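Local structure of esterase LipW (Mycobacterium marinum, 3QH4) at residues Val58-Asp63 against Val75-Ala80; Val89-Ala93 against Asp104-Cys108; Leu111-Cys117 against Leu311-Tyr316. The protein probably hydrolyses ester bonds, as a mycobacterial esterase of the alpha/beta-hydrolase fold with strict substrate selectivity. One frame throughout, in Å; residues are numbered along the deposited sequence.

Contact 1 (Val58-Asp63 against Val75-Ala80); sequences VAVADD and VRIYRA
Strands 59-63 and 75-79 are extended and run antiparallel, at 159° to each other with a closest axis approach of 4.6 Å; the chain leaves the strand at Ala80 (psi 31°). The register sets Ala59 against Arg79, Val60 against Tyr78, Ala61 against Ile77, Asp62 against Arg76 and Asp63 against Val75.

Each hydrogen-bonded pair exchanges two backbone bonds. Arg79 N to Ala59 O is 2.8 Å and the return from Ala59 N to Arg79 O a weak 3.1 Å; Ala61 N to Ile77 O is 2.9 Å and Ile77 N to Ala61 O 2.8 Å; Asp63 N to Val75 O and Val75 N to Asp63 O are both 2.9 Å. This is the beta hairpin at one edge of the alpha/beta-hydrolase sheet: strand 59-66 is outermost and strand 72-79 lies next to strand 118-122. Arg76, Tyr78 and Ala80 therefore turn their backbone bonds the other way, to Ser121, Val119 and Cys117.

On the face with Val60 and Tyr78, the Arg76 side chain (t, t, m) bends toward the partner strand, Arg76 CD lying 3.6 Å from Val60 CG1. Asp62, chi1 m, meets the guanidinium edge side-on in a bidentate salt bridge, Arg76 NE to Asp62 OD1 at 2.7 Å and Arg76 NH2 to Asp62 OD2 at 3.0 Å, while NH1 of Arg76 pairs with Asp102. Val60 CG2 rests 3.8 Å from Tyr78 CD2, and the Tyr78 hydroxyl bonds to His105. On the other face Asp63 CB lies 3.8 Å from Val75 CG2, and the Arg79 guanidinium reaches the Leu153 carbonyl.

Contact 2 (Val89-Ala93 against Asp104-Cys108); sequences VYCHA and DHRQC
One carboxylate oxygen, OD2 of Asp104, ties the strand end to the helix start by taking two hydrogen bonds at once: from Tyr90 OH at 2.6 Å and from Ala93 N at 2.9 Å. Asp104 holds the N-cap position of the helix, yet its side chain makes no capping bond; with chi1 m (-77°) it points across to Val89-Ala93 instead. The first helical turn closes through the backbone, Cys108 N to Asp104 O at 3.0 Å.

Val89-Cys91 is extended, and the chain then runs on as loop through His92 and Ala93, so that the CA atoms come closest at His92 and Asp104, 5.6 Å apart. Tyr90 leaves the strand with chi1 t and chi2 near 90°, toward the helix. Its ring takes the sulfur of Cys108 over one face, SG lying 4.0 Å from the Tyr90 centroid and 30° off the normal, while Gln107 CG sits 3.4 Å from Tyr90 OH; the amide of Gln107 goes on to Gln307.

Strand 85-91, helix 105-115 and strand 118-122 form a beta-alpha-beta crossover of the alpha/beta-hydrolase fold, and this contact docks the helix start on the end of its first strand. The His92-Ala93 loop, by family analogy, probably opens the oxyanion-hole segment: Ala93 touches Ser166, the likely nucleophile. Here His92 adopts chi1 p, which turns the end of its ring away from Asp104, stacks it on Tyr124 and brings His92 ND1 to Ala93 O at 2.7 Å.

Contact 3 (Leu111-Cys117 against Leu311-Tyr316); sequences LARRARC and LADAFY
Helix 298-315, the C-terminal helix of this alpha/beta-hydrolase, ends against the end of helix 105-115. The axes of helices 111-115 and 311-315 come within 9.9 Å, at 58° between their directions, and small residues allow the approach: the CA atoms of Ala115 and Ala312 are 4.5 Å apart.

Leu311 starts the interface, its CB 3.5 Å from Ala115 CB and its CD1 3.9 Å from Leu111 CD2. One residue on, Ala312 CB lies 3.9 Å from Arg116 NH2. Phe315 then directs its ring at Cys117, with Phe315 CE2 3.6 Å from Cys117 CB and the sulfur at the ring edge, and also packs on Pro86 and Val88 of strand 85-91.

Tyr316 has left helical phi/psi, as has Arg116, whose phi is positive (55°). The Tyr316 ring, chi1 m, presents its edge to this turn: CE2 lies 3.4 Å from Ala115 O, which has no hydrogen-bonding partner, and Tyr316 OH donates to Arg116 O at 2.6 Å.

How the contacts relate
Along the chain, contact 1 closes before contact 2 opens, and contact 2 before contact 3. Contact 1 is the hairpin at the sheet edge; its centre lies about 12 Å from that of contact 2 and about 15 Å from that of contact 3, as between 2 and 3. Contacts 2 and 3 share helix 105-115, its start in one and its end in the other, and Tyr90 CD1 meets Leu111 CD1 at 4.0 Å; contacts 1 and 2 share the sheet. Contact 1 meets the helix start through Tyr78 and His105 and its far end through Ala80, which packs on Ala112 and bonds to Cys117, so the helix connects hairpin, probable active-site region and C-terminal helix.

Contact 1 (Val58-Asp63 against Val75-Ala80)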
# COMPACT_ATOMS: atom_id res chain seq x y z
N VAL A 58 -20.32 -0.12 3.88
CA VAL A 58 -19.42 -1.10 4.50
C VAL A 58 -19.27 -0.71 5.98
O VAL A 58 -18.98 0.45 6.27
CB VAL A 58 -18.04 -1.07 3.83
CG1 VAL A 58 -17.00 -1.92 4.62
CG2 VAL A 58 -18.12 -1.53 2.33
N ALA A 59 -19.50 -1.65 6.90
CA ALA A 59 -19.38 -1.32 8.33
C ALA A 59 -17.92 -1.00 8.65
O ALA A 59 -17.00 -1.69 8.18
CB ALA A 59 -19.88 -2.45 9.19
N VAL A 60 -17.71 0.07 9.41
CA VAL A 60 -16.37 0.54 9.76
C VAL A 60 -16.30 0.75 11.26
O VAL A 60 -17.20 1.37 11.85
CB VAL A 60 -16.05 1.89 9.08
CG1 VAL A 60 -14.71 2.47 9.61
CG2 VAL A 60 -16.03 1.75 7.54
N ALA A 61 -15.21 0.27 11.88
CA ALA A 61 -14.99 0.50 13.32
C ALA A 61 -13.51 0.74 13.58
O ALA A 61 -12.69 -0.02 13.09
CB ALA A 61 -15.48 -0.70 14.14
N ASP A 62 -13.17 1.79 14.33
CA ASP A 62 -11.78 2.03 14.74
C ASP A 62 -11.53 1.30 16.03
O ASP A 62 -12.38 1.33 16.93
CB ASP A 62 -11.48 3.53 14.91
CG ASP A 62 -11.35 4.23 13.59
OD1 ASP A 62 -11.58 3.56 12.60
OD2 ASP A 62 -11.04 5.45 13.54
N ASP A 63 -10.36 0.66 16.11
CA ASP A 63 -9.93 -0.10 17.29
C ASP A 63 -8.42 0.10 17.52
O ASP A 63 -7.79 0.91 16.83
CB ASP A 63 -10.25 -1.57 17.12
CG ASP A 63 -10.42 -2.31 18.46
OD1 ASP A 63 -10.07 -1.78 19.54
OD2 ASP A 63 -10.90 -3.46 18.40
N VAL A 75 -6.08 0.66 14.53
CA VAL A 75 -6.52 -0.02 13.32
C VAL A 75 -7.89 0.48 12.94
O VAL A 75 -8.65 1.00 13.78
CB VAL A 75 -6.53 -1.57 13.46
CG1 VAL A 75 -5.09 -2.14 13.60
CG2 VAL A 75 -7.44 -2.02 14.63
N ARG A 76 -8.21 0.37 11.66
CA ARG A 76 -9.58 0.58 11.20
C ARG A 76 -10.07 -0.72 10.58
O ARG A 76 -9.42 -1.29 9.71
CB ARG A 76 -9.67 1.73 10.19
CG ARG A 76 -11.12 1.98 9.70
CD ARG A 76 -11.27 3.37 9.09
NE ARG A 76 -11.05 4.42 10.08
CZ ARG A 76 -10.79 5.69 9.79
NH1 ARG A 76 -10.71 6.11 8.52
NH2 ARG A 76 -10.62 6.57 10.79
N ILE A 77 -11.22 -1.19 11.04
CA ILE A 77 -11.73 -2.47 10.57
C ILE A 77 -12.94 -2.24 9.68
O ILE A 77 -13.92 -1.59 10.10
CB ILE A 77 -12.07 -3.41 11.74
CG1 ILE A 77 -10.86 -3.52 12.69
CG2 ILE A 77 -12.45 -4.82 11.22
CD1 ILE A 77 -11.18 -4.25 13.99
N TYR A 78 -12.87 -2.79 8.47
CA TYR A 78 -13.93 -2.68 7.47
C TYR A 78 -14.56 -4.05 7.32
O TYR A 78 -13.85 -5.03 7.18
CB TYR A 78 -13.34 -2.25 6.12
CG TYR A 78 -12.57 -0.95 6.14
CD1 TYR A 78 -11.27 -0.89 6.65
CD2 TYR A 78 -13.13 0.21 5.61
CE1 TYR A 78 -10.56 0.29 6.65
CE2 TYR A 78 -12.44 1.40 5.59
CZ TYR A 78 -11.15 1.43 6.12
OH TYR A 78 -10.47 2.60 6.09
N ARG A 79 -15.90 -4.14 7.41
CA ARG A 79 -16.53 -5.45 7.28
C ARG A 79 -17.62 -5.38 6.20
O ARG A 79 -18.59 -4.60 6.31
CB ARG A 79 -17.08 -5.96 8.62
CG ARG A 79 -16.01 -6.17 9.72
CD ARG A 79 -16.68 -6.60 10.99
NE ARG A 79 -15.77 -7.15 11.99
CZ ARG A 79 -15.25 -6.44 12.99
NH1 ARG A 79 -15.50 -5.14 13.10
NH2 ARG A 79 -14.45 -7.04 13.88
N ALA A 80 -17.46 -6.18 5.15
CA ALA A 80 -18.44 -6.26 4.07
C ALA A 80 -18.79 -7.71 3.71
O ALA A 80 -19.04 -8.05 2.52
CB ALA A 80 -17.94 -5.52 2.85

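Contact 2 (Val89-Ala93 against Asp104-Cys108)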
# COMPACT_ATOMS: atom_id res chain seq x y z
N VAL A 89 -5.10 -7.80 5.75
CA VAL A 89 -4.40 -6.81 6.57
C VAL A 89 -3.77 -5.83 5.60
O VAL A 89 -2.99 -6.25 4.76
CB VAL A 89 -3.32 -7.46 7.46
CG1 VAL A 89 -2.45 -6.39 8.12
CG2 VAL A 89 -4.01 -8.39 8.50
N TYR A 90 -4.14 -4.55 5.71
CA TYR A 90 -3.79 -3.51 4.72
C TYR A 90 -2.92 -2.42 5.32
O TYR A 90 -3.18 -1.98 6.47
CB TYR A 90 -5.07 -2.87 4.15
CG TYR A 90 -4.79 -1.80 3.13
CD1 TYR A 90 -4.71 -2.14 1.75
CD2 TYR A 90 -4.61 -0.46 3.51
CE1 TYR A 90 -4.44 -1.14 0.81
CE2 TYR A 90 -4.34 0.55 2.58
CZ TYR A 90 -4.25 0.19 1.24
OH TYR A 90 -3.96 1.14 0.30
N CYS A 91 -1.90 -1.98 4.57
CA CYS A 91 -1.01 -0.86 4.97
C CYS A 91 -1.06 0.24 3.92
O CYS A 91 -0.84 -0.02 2.74
CB CYS A 91 0.44 -1.33 5.14
SG CYS A 91 0.61 -2.40 6.54
N HIS A 92 -1.37 1.47 4.37
CA HIS A 92 -1.59 2.63 3.47
C HIS A 92 -0.31 3.22 2.83
O HIS A 92 0.80 2.93 3.24
CB HIS A 92 -2.32 3.74 4.25
CG HIS A 92 -1.51 4.34 5.35
ND1 HIS A 92 -0.56 5.32 5.12
CD2 HIS A 92 -1.51 4.13 6.69
CE1 HIS A 92 0.01 5.66 6.26
NE2 HIS A 92 -0.56 4.97 7.24
N ALA A 93 -0.52 4.05 1.82
CA ALA A 93 0.53 4.77 1.08
C ALA A 93 1.04 5.96 1.87
O ALA A 93 0.42 6.37 2.87
CB ALA A 93 -0.05 5.23 -0.26
N ASP A 104 -5.91 6.01 2.87
CA ASP A 104 -6.36 5.05 1.86
C ASP A 104 -7.72 4.48 2.26
O ASP A 104 -8.05 3.32 1.95
CB ASP A 104 -5.34 3.92 1.73
CG ASP A 104 -4.10 4.33 0.94
OD1 ASP A 104 -4.10 5.42 0.33
OD2 ASP A 104 -3.18 3.50 0.88
N HIS A 105 -8.51 5.28 2.96
CA HIS A 105 -9.87 4.84 3.37
C HIS A 105 -10.71 4.39 2.14
O HIS A 105 -11.35 3.35 2.20
CB HIS A 105 -10.53 5.99 4.14
CG HIS A 105 -11.89 5.70 4.69
ND1 HIS A 105 -12.11 4.84 5.75
CD2 HIS A 105 -13.10 6.23 4.39
CE1 HIS A 105 -13.40 4.82 6.04
NE2 HIS A 105 -14.02 5.67 5.24
N ARG A 106 -10.67 5.16 1.06
CA ARG A 106 -11.45 4.79 -0.14
C ARG A 106 -11.00 3.42 -0.65
O ARG A 106 -11.83 2.57 -0.95
CB ARG A 106 -11.31 5.85 -1.23
CG ARG A 106 -12.11 5.53 -2.51
CD ARG A 106 -13.63 5.46 -2.27
NE ARG A 106 -14.36 5.31 -3.54
CZ ARG A 106 -14.69 6.32 -4.35
NH1 ARG A 106 -14.34 7.59 -4.06
NH2 ARG A 106 -15.36 6.05 -5.48
N GLN A 107 -9.68 3.22 -0.78
CA GLN A 107 -9.15 1.95 -1.23
C GLN A 107 -9.66 0.79 -0.38
O GLN A 107 -10.03 -0.27 -0.91
CB GLN A 107 -7.61 2.01 -1.26
CG GLN A 107 -6.83 0.66 -1.42
CD GLN A 107 -6.91 0.08 -2.86
OE1 GLN A 107 -5.96 0.22 -3.64
NE2 GLN A 107 -8.01 -0.59 -3.17
N CYS A 108 -9.68 0.99 0.95
CA CYS A 108 -10.10 -0.06 1.88
C CYS A 108 -11.58 -0.37 1.67
O CYS A 108 -11.96 -1.55 1.68
CB CYS A 108 -9.81 0.33 3.34
SG CYS A 108 -8.03 0.29 3.72

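Contact 3 (Leu111-Cys117 against Leu311-Tyr316)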
# COMPACT_ATOMS: atom_id res chain seq x y z
N LEU A 111 -11.93 -2.41 -1.52
CA LEU A 111 -11.51 -3.81 -1.34
C LEU A 111 -12.56 -4.62 -0.58
O LEU A 111 -12.96 -5.70 -1.01
CB LEU A 111 -10.18 -3.90 -0.60
CG LEU A 111 -8.94 -3.38 -1.34
CD1 LEU A 111 -7.70 -3.52 -0.45
CD2 LEU A 111 -8.73 -4.14 -2.66
N ALA A 112 -13.02 -4.09 0.56
CA ALA A 112 -13.96 -4.82 1.41
C ALA A 112 -15.22 -5.18 0.62
O ALA A 112 -15.67 -6.32 0.62
CB ALA A 112 -14.33 -3.99 2.65
N ARG A 113 -15.79 -4.19 -0.05
CA ARG A 113 -17.07 -4.34 -0.72
C ARG A 113 -16.94 -5.27 -1.94
O ARG A 113 -17.74 -6.23 -2.11
CB ARG A 113 -17.58 -2.98 -1.17
CG ARG A 113 -18.86 -3.07 -2.01
CD ARG A 113 -19.42 -1.69 -2.29
NE ARG A 113 -18.59 -0.92 -3.20
CZ ARG A 113 -18.68 -0.96 -4.53
NH1 ARG A 113 -19.56 -1.77 -5.12
NH2 ARG A 113 -17.86 -0.21 -5.26
N ARG A 114 -15.94 -5.00 -2.76
CA ARG A 114 -15.82 -5.74 -4.01
C ARG A 114 -15.32 -7.17 -3.86
O ARG A 114 -15.74 -8.06 -4.62
CB ARG A 114 -14.94 -4.97 -5.00
CG ARG A 114 -15.57 -3.63 -5.47
CD ARG A 114 -14.59 -2.95 -6.40
NE ARG A 114 -14.87 -1.53 -6.55
CZ ARG A 114 -15.15 -0.94 -7.71
NH1 ARG A 114 -15.23 -1.67 -8.83
NH2 ARG A 114 -15.33 0.38 -7.76
N ALA A 115 -14.44 -7.39 -2.88
CA ALA A 115 -13.94 -8.75 -2.62
C ALA A 115 -14.80 -9.50 -1.61
O ALA A 115 -14.51 -10.65 -1.33
CB ALA A 115 -12.50 -8.67 -2.11
N ARG A 116 -15.81 -8.83 -1.04
CA ARG A 116 -16.67 -9.43 -0.00
C ARG A 116 -15.84 -9.96 1.16
O ARG A 116 -15.79 -11.15 1.41
CB ARG A 116 -17.59 -10.53 -0.59
CG ARG A 116 -18.46 -10.00 -1.74
CD ARG A 116 -19.43 -11.05 -2.35
NE ARG A 116 -18.74 -12.19 -2.96
CZ ARG A 116 -17.96 -12.16 -4.05
NH1 ARG A 116 -17.71 -11.03 -4.72
NH2 ARG A 116 -17.41 -13.30 -4.47
N CYS A 117 -15.21 -9.05 1.89
CA CYS A 117 -14.29 -9.44 2.94
C CYS A 117 -14.21 -8.37 4.00
O CYS A 117 -14.86 -7.31 3.92
CB CYS A 117 -12.87 -9.72 2.36
SG CYS A 117 -12.03 -8.18 1.73
N LEU A 311 -8.87 -10.73 -5.18
CA LEU A 311 -9.10 -11.17 -3.82
C LEU A 311 -10.29 -12.10 -3.76
O LEU A 311 -10.22 -13.11 -3.09
CB LEU A 311 -9.34 -9.98 -2.88
CG LEU A 311 -8.11 -9.20 -2.45
CD1 LEU A 311 -8.55 -7.93 -1.69
CD2 LEU A 311 -7.16 -10.10 -1.60
N ALA A 312 -11.37 -11.78 -4.46
CA ALA A 312 -12.57 -12.63 -4.36
C ALA A 312 -12.25 -14.04 -4.87
O ALA A 312 -12.72 -15.04 -4.31
CB ALA A 312 -13.74 -12.04 -5.13
N ASP A 313 -11.46 -14.13 -5.93
CA ASP A 313 -11.12 -15.46 -6.45
C ASP A 313 -10.25 -16.24 -5.46
O ASP A 313 -10.35 -17.47 -5.38
CB ASP A 313 -10.45 -15.39 -7.82
CG ASP A 313 -11.43 -15.03 -8.95
OD1 ASP A 313 -12.67 -15.04 -8.73
OD2 ASP A 313 -10.97 -14.73 -10.06
N ALA A 314 -9.41 -15.53 -4.72
CA ALA A 314 -8.55 -16.18 -3.71
C ALA A 314 -9.40 -16.68 -2.54
O ALA A 314 -9.19 -17.81 -2.00
CB ALA A 314 -7.50 -15.18 -3.22
N PHE A 315 -10.36 -15.84 -2.15
CA PHE A 315 -11.22 -16.10 -0.99
C PHE A 315 -12.38 -17.06 -1.29
O PHE A 315 -12.85 -17.74 -0.37
CB PHE A 315 -11.79 -14.79 -0.45
CG PHE A 315 -10.79 -13.89 0.23
CD1 PHE A 315 -9.63 -14.41 0.81
CD2 PHE A 315 -11.05 -12.51 0.34
CE1 PHE A 315 -8.70 -13.59 1.49
CE2 PHE A 315 -10.12 -11.67 1.00
CZ PHE A 315 -8.95 -12.21 1.58
N TYR A 316 -12.85 -17.10 -2.54
CA TYR A 316 -14.02 -17.89 -2.90
C TYR A 316 -13.73 -18.68 -4.18
O TYR A 316 -14.27 -18.37 -5.23
CB TYR A 316 -15.24 -16.96 -3.09
CG TYR A 316 -15.55 -16.07 -1.90
CD1 TYR A 316 -16.28 -16.56 -0.82
CD2 TYR A 316 -15.12 -14.74 -1.86
CE1 TYR A 316 -16.59 -15.77 0.26
CE2 TYR A 316 -15.43 -13.92 -0.76
CZ TYR A 316 -16.16 -14.45 0.30
OH TYR A 316 -16.46 -13.69 1.40